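Local coordinates for uncharacterized protein (Alicyclobacillus acidocaldarius subsp. acidocaldarius, PDB 3RQB), which is of unknown function but has a hotdog fold and probably hydrolyses acyl-CoA thioesters, at residues B[47-52]-B[60-65]; B[120-125]-B[249-254]; B[195-200]-B[204-209]. All blocks are in the same frame, centred on the assembly; numbering follows the deposited sequence.

Contact 1 (B[47-52]-B[60-65])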
loop_
_atom_site.group_PDB
_atom_site.type_symbol
_atom_site.label_atom_id
_atom_site.label_comp_id
_atom_site.label_asym_id
_atom_site.label_seq_id
_atom_site.Cartn_x
_atom_site.Cartn_y
_atom_site.Cartn_z
ATOM N N THR B 47 7.295 -0.080 15.470
ATOM C CA THR B 47 7.270 1.097 16.328
ATOM C C THR B 47 6.154 2.101 15.980
ATOM O O THR B 47 5.436 2.543 16.862
ATOM C CB THR B 47 8.619 1.812 16.306
ATOM O OG1 THR B 47 9.597 0.975 16.931
ATOM C CG2 THR B 47 8.522 3.119 17.057
HETATM N N MSE B 48 6.009 2.463 14.708
HETATM C CA MSE B 48 4.946 3.380 14.297
HETATM C C MSE B 48 3.568 2.872 14.705
HETATM O O MSE B 48 2.673 3.667 14.993
HETATM C CB MSE B 48 4.969 3.623 12.781
HETATM C CG MSE B 48 6.116 4.505 12.309
HETATM SE SE MSE B 48 6.179 6.218 13.248
HETATM C CE MSE B 48 5.597 7.376 11.791
ATOM N N LEU B 49 3.399 1.550 14.718
ATOM C CA LEU B 49 2.103 0.922 15.010
ATOM C C LEU B 49 1.743 0.862 16.507
ATOM O O LEU B 49 0.584 1.103 16.898
ATOM C CB LEU B 49 2.064 -0.483 14.406
ATOM C CG LEU B 49 0.777 -1.290 14.587
ATOM C CD1 LEU B 49 -0.398 -0.618 13.885
ATOM C CD2 LEU B 49 0.974 -2.707 14.068
ATOM N N LYS B 50 2.736 0.535 17.334
ATOM C CA LYS B 50 2.533 0.479 18.772
ATOM C C LYS B 50 1.973 1.796 19.251
ATOM O O LYS B 50 1.073 1.818 20.081
ATOM C CB LYS B 50 3.840 0.189 19.505
ATOM C CG LYS B 50 4.428 -1.165 19.181
ATOM C CD LYS B 50 3.389 -2.266 19.325
ATOM C CE LYS B 50 3.030 -2.528 20.781
ATOM N NZ LYS B 50 2.010 -3.615 20.899
ATOM N N ALA B 51 2.493 2.889 18.698
ATOM C CA ALA B 51 2.083 4.228 19.111
ATOM C C ALA B 51 0.570 4.340 19.126
ATOM O O ALA B 51 -0.009 4.715 20.141
ATOM C CB ALA B 51 2.670 5.271 18.180
ATOM N N ALA B 52 -0.059 3.997 18.003
ATOM C CA ALA B 52 -1.511 4.054 17.872
ATOM C C ALA B 52 -2.150 2.982 18.730
ATOM O O ALA B 52 -3.186 3.218 19.356
ATOM C CB ALA B 52 -1.932 3.882 16.420
ATOM N N GLY B 60 -10.750 -1.178 18.875
ATOM C CA GLY B 60 -10.595 -2.249 17.914
ATOM C C GLY B 60 -9.145 -2.666 17.750
ATOM O O GLY B 60 -8.272 -2.334 18.559
ATOM N N GLN B 61 -8.900 -3.400 16.675
ATOM C CA GLN B 61 -7.580 -3.920 16.361
ATOM C C GLN B 61 -7.129 -3.459 14.967
ATOM O O GLN B 61 -7.943 -3.043 14.135
ATOM C CB GLN B 61 -7.594 -5.450 16.462
ATOM C CG GLN B 61 -7.768 -5.983 17.882
ATOM C CD GLN B 61 -6.578 -5.652 18.780
ATOM O OE1 GLN B 61 -5.921 -4.622 18.610
ATOM N NE2 GLN B 61 -6.292 -6.529 19.736
ATOM N N PRO B 62 -5.820 -3.508 14.716
ATOM C CA PRO B 62 -5.235 -3.036 13.457
ATOM C C PRO B 62 -5.817 -3.676 12.204
ATOM O O PRO B 62 -6.099 -4.876 12.145
ATOM C CB PRO B 62 -3.772 -3.443 13.585
ATOM C CG PRO B 62 -3.517 -3.454 15.051
ATOM C CD PRO B 62 -4.795 -3.891 15.698
ATOM N N LEU B 63 -5.957 -2.845 11.185
ATOM C CA LEU B 63 -6.353 -3.285 9.863
ATOM C C LEU B 63 -5.222 -3.063 8.853
ATOM O O LEU B 63 -4.703 -4.013 8.260
ATOM C CB LEU B 63 -7.621 -2.553 9.445
ATOM C CG LEU B 63 -8.769 -3.013 10.340
ATOM C CD1 LEU B 63 -10.026 -2.168 10.176
ATOM C CD2 LEU B 63 -9.046 -4.480 10.070
ATOM N N ALA B 64 -4.852 -1.804 8.646
ATOM C CA ALA B 64 -3.834 -1.482 7.663
ATOM C C ALA B 64 -2.797 -0.528 8.233
ATOM O O ALA B 64 -3.074 0.217 9.173
ATOM C CB ALA B 64 -4.475 -0.887 6.421
ATOM N N LEU B 65 -1.600 -0.570 7.651
ATOM C CA LEU B 65 -0.530 0.361 7.976
ATOM C C LEU B 65 0.248 0.769 6.727
ATOM O O LEU B 65 0.618 -0.075 5.907
ATOM C CB LEU B 65 0.438 -0.251 8.982
ATOM C CG LEU B 65 1.592 0.696 9.338
ATOM C CD1 LEU B 65 1.080 2.091 9.729
ATOM C CD2 LEU B 65 2.479 0.131 10.443
#
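P62 and L65 both turn toward L49, although an odd number of positions separates them along one strand. In a regular strand, two residues three apart would point to opposite faces. Here a classic beta bulge intervenes: L63 and A64 both lie across from V111 on the adjoining strand. The phi/psi of L63, -115°/-63°, is the helix-like value that the first bulge residue usually takes. The extra residue shifts the alternation and puts P62 and L65 on the same face, toward the helix.

L49 is the one helix residue within close range of both. Its CB lies 4.0 Å from CD2 of L65, so the base of one leucine meets the branch end of the other. Its own branch runs roughly across that direction, and CD1 comes to 4.4 Å from CG of P62. CG of L49 is anti to the backbone N (chi1 -179°), which sends the two branch methyls toward the strand. The contact is purely apolar, with no hydrogen bond between the segments. It is modest in size, burying 168 Å² in all, and the three touching residues are buried. The CA atoms of L49 and L65 stand 7.5 Å apart, a spacing filled by side chains.

Helix 41-53 is the central helix that the curved sheet wraps in a hotdog fold, and strand 61-69 is part of that wrap. F215 touches both L49 and P62, and V213 touches L65, all from strand 206-215. H182, on helix 182-188, also packs on L49 and P62. The selenomethionine M48 packs on M98, T106 and A108 of strands 91-100 and 103-113.

Contact 2 (B[120-125]-B[249-254])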
loop_
_atom_site.group_PDB
_atom_site.type_symbol
_atom_site.label_atom_id
_atom_site.label_comp_id
_atom_site.label_asym_id
_atom_site.label_seq_id
_atom_site.Cartn_x
_atom_site.Cartn_y
_atom_site.Cartn_z
ATOM N N SER B 120 -15.905 -16.536 4.236
ATOM C CA SER B 120 -14.500 -16.383 3.937
ATOM C C SER B 120 -14.033 -17.341 2.864
ATOM O O SER B 120 -14.545 -18.450 2.718
ATOM C CB SER B 120 -13.663 -16.576 5.192
ATOM O OG SER B 120 -12.288 -16.599 4.853
ATOM N N HIS B 121 -13.046 -16.895 2.109
ATOM C CA HIS B 121 -12.426 -17.742 1.119
ATOM C C HIS B 121 -11.000 -17.257 0.937
ATOM O O HIS B 121 -10.689 -16.106 1.247
ATOM C CB HIS B 121 -13.197 -17.656 -0.192
ATOM C CG HIS B 121 -12.620 -18.500 -1.278
ATOM N ND1 HIS B 121 -11.822 -17.982 -2.273
ATOM C CD2 HIS B 121 -12.708 -19.829 -1.515
ATOM C CE1 HIS B 121 -11.446 -18.955 -3.084
ATOM N NE2 HIS B 121 -11.968 -20.085 -2.645
ATOM N N THR B 122 -10.124 -18.137 0.464
ATOM C CA THR B 122 -8.764 -17.728 0.150
ATOM C C THR B 122 -8.471 -17.965 -1.323
ATOM O O THR B 122 -8.444 -19.111 -1.779
ATOM C CB THR B 122 -7.738 -18.449 1.023
ATOM O OG1 THR B 122 -7.905 -18.035 2.386
ATOM C CG2 THR B 122 -6.338 -18.085 0.584
ATOM N N GLU B 123 -8.286 -16.868 -2.061
ATOM C CA GLU B 123 -8.094 -16.921 -3.510
ATOM C C GLU B 123 -6.674 -17.261 -3.916
ATOM O O GLU B 123 -6.455 -18.047 -4.833
ATOM C CB GLU B 123 -8.531 -15.615 -4.181
ATOM C CG GLU B 123 -8.758 -15.738 -5.693
ATOM C CD GLU B 123 -9.797 -16.801 -6.063
ATOM O OE1 GLU B 123 -10.813 -16.940 -5.341
ATOM O OE2 GLU B 123 -9.591 -17.504 -7.079
ATOM N N ALA B 124 -5.712 -16.655 -3.235
ATOM C CA ALA B 124 -4.308 -16.954 -3.483
ATOM C C ALA B 124 -3.986 -18.407 -3.125
ATOM O O ALA B 124 -4.637 -19.021 -2.268
ATOM C CB ALA B 124 -3.413 -15.997 -2.698
ATOM N N VAL B 125 -2.989 -18.969 -3.798
ATOM C CA VAL B 125 -2.541 -20.305 -3.450
ATOM C C VAL B 125 -1.287 -20.234 -2.620
ATOM O O VAL B 125 -0.320 -19.552 -2.984
ATOM C CB VAL B 125 -2.194 -21.140 -4.682
ATOM C CG1 VAL B 125 -1.888 -22.585 -4.263
ATOM C CG2 VAL B 125 -3.315 -21.077 -5.697
ATOM N N GLU B 249 3.311 -11.824 0.654
ATOM C CA GLU B 249 2.276 -12.435 1.482
ATOM C C GLU B 249 2.896 -13.236 2.612
ATOM O O GLU B 249 4.008 -13.742 2.483
ATOM C CB GLU B 249 1.437 -13.378 0.646
ATOM C CG GLU B 249 1.057 -12.792 -0.679
ATOM C CD GLU B 249 0.949 -13.842 -1.758
ATOM O OE1 GLU B 249 1.052 -15.052 -1.435
ATOM O OE2 GLU B 249 0.773 -13.448 -2.932
ATOM N N VAL B 250 2.168 -13.360 3.719
ATOM C CA VAL B 250 2.639 -14.160 4.844
ATOM C C VAL B 250 1.600 -15.173 5.261
ATOM O O VAL B 250 0.469 -14.816 5.587
ATOM C CB VAL B 250 2.985 -13.300 6.061
ATOM C CG1 VAL B 250 3.635 -14.170 7.134
ATOM C CG2 VAL B 250 3.925 -12.180 5.661
ATOM N N TRP B 251 1.993 -16.439 5.268
ATOM C CA TRP B 251 1.049 -17.509 5.548
ATOM C C TRP B 251 1.372 -18.237 6.841
ATOM O O TRP B 251 2.535 -18.299 7.274
ATOM C CB TRP B 251 1.061 -18.543 4.424
ATOM C CG TRP B 251 0.876 -18.007 3.037
ATOM C CD1 TRP B 251 1.816 -17.395 2.260
ATOM C CD2 TRP B 251 -0.314 -18.089 2.237
ATOM N NE1 TRP B 251 1.281 -17.075 1.036
ATOM C CE2 TRP B 251 -0.024 -17.491 0.997
ATOM C CE3 TRP B 251 -1.598 -18.600 2.459
ATOM C CZ2 TRP B 251 -0.976 -17.388 -0.018
ATOM C CZ3 TRP B 251 -2.539 -18.493 1.454
ATOM C CH2 TRP B 251 -2.223 -17.893 0.231
ATOM N N SER B 252 0.325 -18.789 7.449
ATOM C CA SER B 252 0.468 -19.707 8.573
ATOM C C SER B 252 0.832 -21.073 8.037
ATOM O O SER B 252 0.547 -21.380 6.883
ATOM C CB SER B 252 -0.830 -19.827 9.357
ATOM O OG SER B 252 -1.726 -20.690 8.682
ATOM N N GLN B 253 1.459 -21.893 8.872
ATOM C CA GLN B 253 1.800 -23.255 8.479
ATOM C C GLN B 253 0.553 -24.069 8.082
ATOM O O GLN B 253 0.657 -25.073 7.372
ATOM C CB GLN B 253 2.613 -23.952 9.583
ATOM C CG GLN B 253 3.947 -23.265 9.897
ATOM C CD GLN B 253 4.931 -24.171 10.616
ATOM O OE1 GLN B 253 5.065 -25.346 10.272
ATOM N NE2 GLN B 253 5.632 -23.626 11.615
ATOM N N ASP B 254 -0.622 -23.621 8.519
ATOM C CA ASP B 254 -1.869 -24.310 8.188
ATOM C C ASP B 254 -2.383 -23.942 6.810
ATOM O O ASP B 254 -3.243 -24.624 6.259
ATOM C CB ASP B 254 -2.942 -24.005 9.224
ATOM C CG ASP B 254 -2.578 -24.520 10.588
ATOM O OD1 ASP B 254 -1.872 -25.551 10.655
ATOM O OD2 ASP B 254 -2.984 -23.891 11.590
#
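The two backbones stay apart, with CA of A124 9.4 Å from CA of E249 and CA of V125 10.1 Å from CA of W251, and no hydrogen bond joins the segments. The indole of W251 reaches across, and its six-membered ring does all the close touching.

Three residues gather round the outer end of that ring. CG2 of T122 sits 3.9 Å from CZ3, at the ring edge and near its plane. The T122 and W251 side chains run antiparallel alongside each other. A124 meets CH2 twice: its methyl CB is 3.7 Å away, and its carbonyl O is also close, at the edge near the ring plane. V125 O approaches CZ2 at 3.7 Å from an oblique direction. With OG1 beside the backbone N (chi1 -66°), T122 has its methyl CG2 anti to N and turned to the indole.

On the pyrrole side, NE1 of W251 gives a weak, bent hydrogen bond to OE1 of E249, 3.2 Å long with an angle of 133° at the hydrogen. M126, L257 and V233 also pack on W251. Segment 120-125 also meets the second subunit: H121 and T122 pair in antiparallel fashion with a strand of that subunit, and E123 forms a salt bridge with its K199.

Replacing W251 by an alanine would probably leave the A124 and T122 methyls without their partner and E249 OE1 without this weak donor. W251 thus joins segment 120-125 to strand 243-251 without any backbone pairing. The chemistry is mixed: methyl groups give apolar contact, while A124 O at the edge and V125 O, coming in obliquely, lie near aromatic C-H groups that are probably slightly positive.

Contact 3 (B[195-200]-B[204-209])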
loop_
_atom_site.group_PDB
_atom_site.type_symbol
_atom_site.label_atom_id
_atom_site.label_comp_id
_atom_site.label_asym_id
_atom_site.label_seq_id
_atom_site.Cartn_x
_atom_site.Cartn_y
_atom_site.Cartn_z
ATOM N N ARG B 195 14.360 -7.226 -3.398
ATOM C CA ARG B 195 14.078 -7.969 -4.623
ATOM C C ARG B 195 15.264 -7.883 -5.606
ATOM O O ARG B 195 15.722 -8.898 -6.149
ATOM C CB ARG B 195 12.781 -7.470 -5.276
ATOM C CG ARG B 195 11.497 -7.725 -4.470
ATOM C CD ARG B 195 11.266 -9.205 -4.194
ATOM N NE ARG B 195 11.923 -9.631 -2.959
ATOM C CZ ARG B 195 12.403 -10.852 -2.729
ATOM N NH1 ARG B 195 12.316 -11.793 -3.650
ATOM N NH2 ARG B 195 12.979 -11.131 -1.571
ATOM N N VAL B 196 15.783 -6.672 -5.793
ATOM C CA VAL B 196 16.844 -6.422 -6.762
ATOM C C VAL B 196 18.110 -7.277 -6.533
ATOM O O VAL B 196 18.685 -7.802 -7.487
ATOM C CB VAL B 196 17.174 -4.914 -6.842
ATOM C CG1 VAL B 196 17.921 -4.472 -5.604
ATOM C CG2 VAL B 196 17.983 -4.596 -8.092
ATOM N N TYR B 197 18.542 -7.425 -5.284
ATOM C CA TYR B 197 19.642 -8.341 -4.989
ATOM C C TYR B 197 19.334 -9.714 -5.584
ATOM O O TYR B 197 20.168 -10.317 -6.259
ATOM C CB TYR B 197 19.857 -8.513 -3.480
ATOM C CG TYR B 197 20.297 -7.277 -2.718
ATOM C CD1 TYR B 197 20.476 -6.058 -3.358
ATOM C CD2 TYR B 197 20.543 -7.336 -1.348
ATOM C CE1 TYR B 197 20.881 -4.926 -2.648
ATOM C CE2 TYR B 197 20.948 -6.214 -0.634
ATOM C CZ TYR B 197 21.116 -5.011 -1.288
ATOM O OH TYR B 197 21.514 -3.891 -0.584
ATOM N N VAL B 198 18.127 -10.206 -5.320
ATOM C CA VAL B 198 17.729 -11.523 -5.785
ATOM C C VAL B 198 17.886 -11.626 -7.296
ATOM O O VAL B 198 18.285 -12.673 -7.832
ATOM C CB VAL B 198 16.264 -11.831 -5.438
ATOM C CG1 VAL B 198 16.013 -13.318 -5.572
ATOM C CG2 VAL B 198 15.916 -11.347 -4.029
ATOM N N LYS B 199 17.577 -10.530 -7.980
ATOM C CA LYS B 199 17.638 -10.507 -9.439
ATOM C C LYS B 199 19.065 -10.369 -9.989
ATOM O O LYS B 199 19.414 -10.989 -10.989
ATOM C CB LYS B 199 16.736 -9.399 -9.992
ATOM C CG LYS B 199 16.472 -9.488 -11.498
ATOM C CD LYS B 199 15.566 -10.669 -11.886
ATOM C CE LYS B 199 15.192 -10.625 -13.374
ATOM N NZ LYS B 199 14.441 -11.829 -13.845
ATOM N N LEU B 200 19.877 -9.533 -9.352
ATOM C CA LEU B 200 21.241 -9.324 -9.815
ATOM C C LEU B 200 22.297 -10.204 -9.167
ATOM O O LEU B 200 23.441 -10.199 -9.614
ATOM C CB LEU B 200 21.637 -7.872 -9.593
ATOM C CG LEU B 200 20.671 -6.875 -10.219
ATOM C CD1 LEU B 200 21.242 -5.454 -10.117
ATOM C CD2 LEU B 200 20.368 -7.277 -11.673
ATOM N N VAL B 204 23.225 -3.533 -4.732
ATOM C CA VAL B 204 23.277 -2.135 -5.144
ATOM C C VAL B 204 22.706 -1.334 -3.988
ATOM O O VAL B 204 22.058 -1.889 -3.096
ATOM C CB VAL B 204 22.436 -1.823 -6.423
ATOM C CG1 VAL B 204 23.148 -2.278 -7.683
ATOM C CG2 VAL B 204 21.042 -2.436 -6.338
ATOM N N PRO B 205 22.965 -0.025 -3.974
ATOM C CA PRO B 205 22.317 0.814 -2.962
ATOM C C PRO B 205 20.804 0.870 -3.159
ATOM O O PRO B 205 20.334 1.139 -4.265
ATOM C CB PRO B 205 22.923 2.195 -3.225
ATOM C CG PRO B 205 24.253 1.902 -3.845
ATOM C CD PRO B 205 24.041 0.684 -4.686
ATOM N N ILE B 206 20.053 0.645 -2.086
ATOM C CA ILE B 206 18.601 0.764 -2.132
ATOM C C ILE B 206 18.114 1.357 -0.822
ATOM O O ILE B 206 18.810 1.290 0.192
ATOM C CB ILE B 206 17.896 -0.608 -2.373
ATOM C CG1 ILE B 206 18.372 -1.667 -1.370
ATOM C CG2 ILE B 206 18.129 -1.101 -3.793
ATOM C CD1 ILE B 206 17.584 -1.721 -0.069
ATOM N N GLY B 207 16.928 1.952 -0.844
ATOM C CA GLY B 207 16.245 2.271 0.391
ATOM C C GLY B 207 14.749 2.325 0.162
ATOM O O GLY B 207 14.279 2.639 -0.937
ATOM N N THR B 208 13.994 2.051 1.220
ATOM C CA THR B 208 12.548 2.011 1.120
ATOM C C THR B 208 11.972 3.385 1.387
ATOM O O THR B 208 12.236 3.998 2.428
ATOM C CB THR B 208 11.931 1.021 2.120
ATOM O OG1 THR B 208 12.229 -0.319 1.716
ATOM C CG2 THR B 208 10.420 1.199 2.174
ATOM N N VAL B 209 11.205 3.874 0.424
ATOM C CA VAL B 209 10.448 5.102 0.582
ATOM C C VAL B 209 9.150 4.876 1.353
ATOM O O VAL B 209 8.781 5.670 2.226
ATOM C CB VAL B 209 10.107 5.675 -0.788
ATOM C CG1 VAL B 209 9.115 6.834 -0.659
ATOM C CG2 VAL B 209 11.385 6.088 -1.490
#
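Y197 donates a hydrogen bond from OH to the backbone O of V204, at 3.3 Å. The C=O...donor angle is 157°, and the donor is tilted 21° from the carbonyl plane. Seen from the tyrosine, this oxygen lies at the ring edge and in the ring plane. CG1 of I206 is near the same hydroxyl, 3.9 Å from OH.

V196 supplies the apolar half. Its CG1 touches CG2 of V204 and CG2 of I206, each at 3.8 Å. The V196 and V204 side chains lie nearly perpendicular, whereas those of V196 and I206 are antiparallel. With chi1 at 73°, V196 points CG1 between its backbone N and carbonyl carbon, toward the gap between V204 and I206. L200, one turn along the helix, adds a looser contact from CD1 to CG1 of V204 at 4.4 Å.

Further out, F244 packs on both V196 and I206, and W119 of the second subunit covers V196 and L200. R195 ties the helix start to its surroundings through A166 O, T168 OG1 and Q246 OE1.

The short turn between helix 195-200 and strand 206-215 is therefore closed by apolar groups of V196, L200, V204 and I206, with a single, rather long hydrogen bond from Y197 to V204 O as the polar link.

How the contacts relate
From the N terminus, contact 1 comes first. It closes the short loop between helix 41-53 and strand 61-69, within the N-terminal hotdog domain. Contact 2 opens at 120-125, beyond strand 103-113, and closes only at 249-254. Contact 3 is nested inside this long loop and closes the turn from helix 195-200 into strand 206-215. No contacts cross. Contact 1 and contact 3 lie on opposite sides of the chain's centre, yet strands 61-69 and 206-215 are antiparallel neighbours, so the two domains join there. The three centres are 22 to 27 Å apart, and all three contacts reach the second subunit.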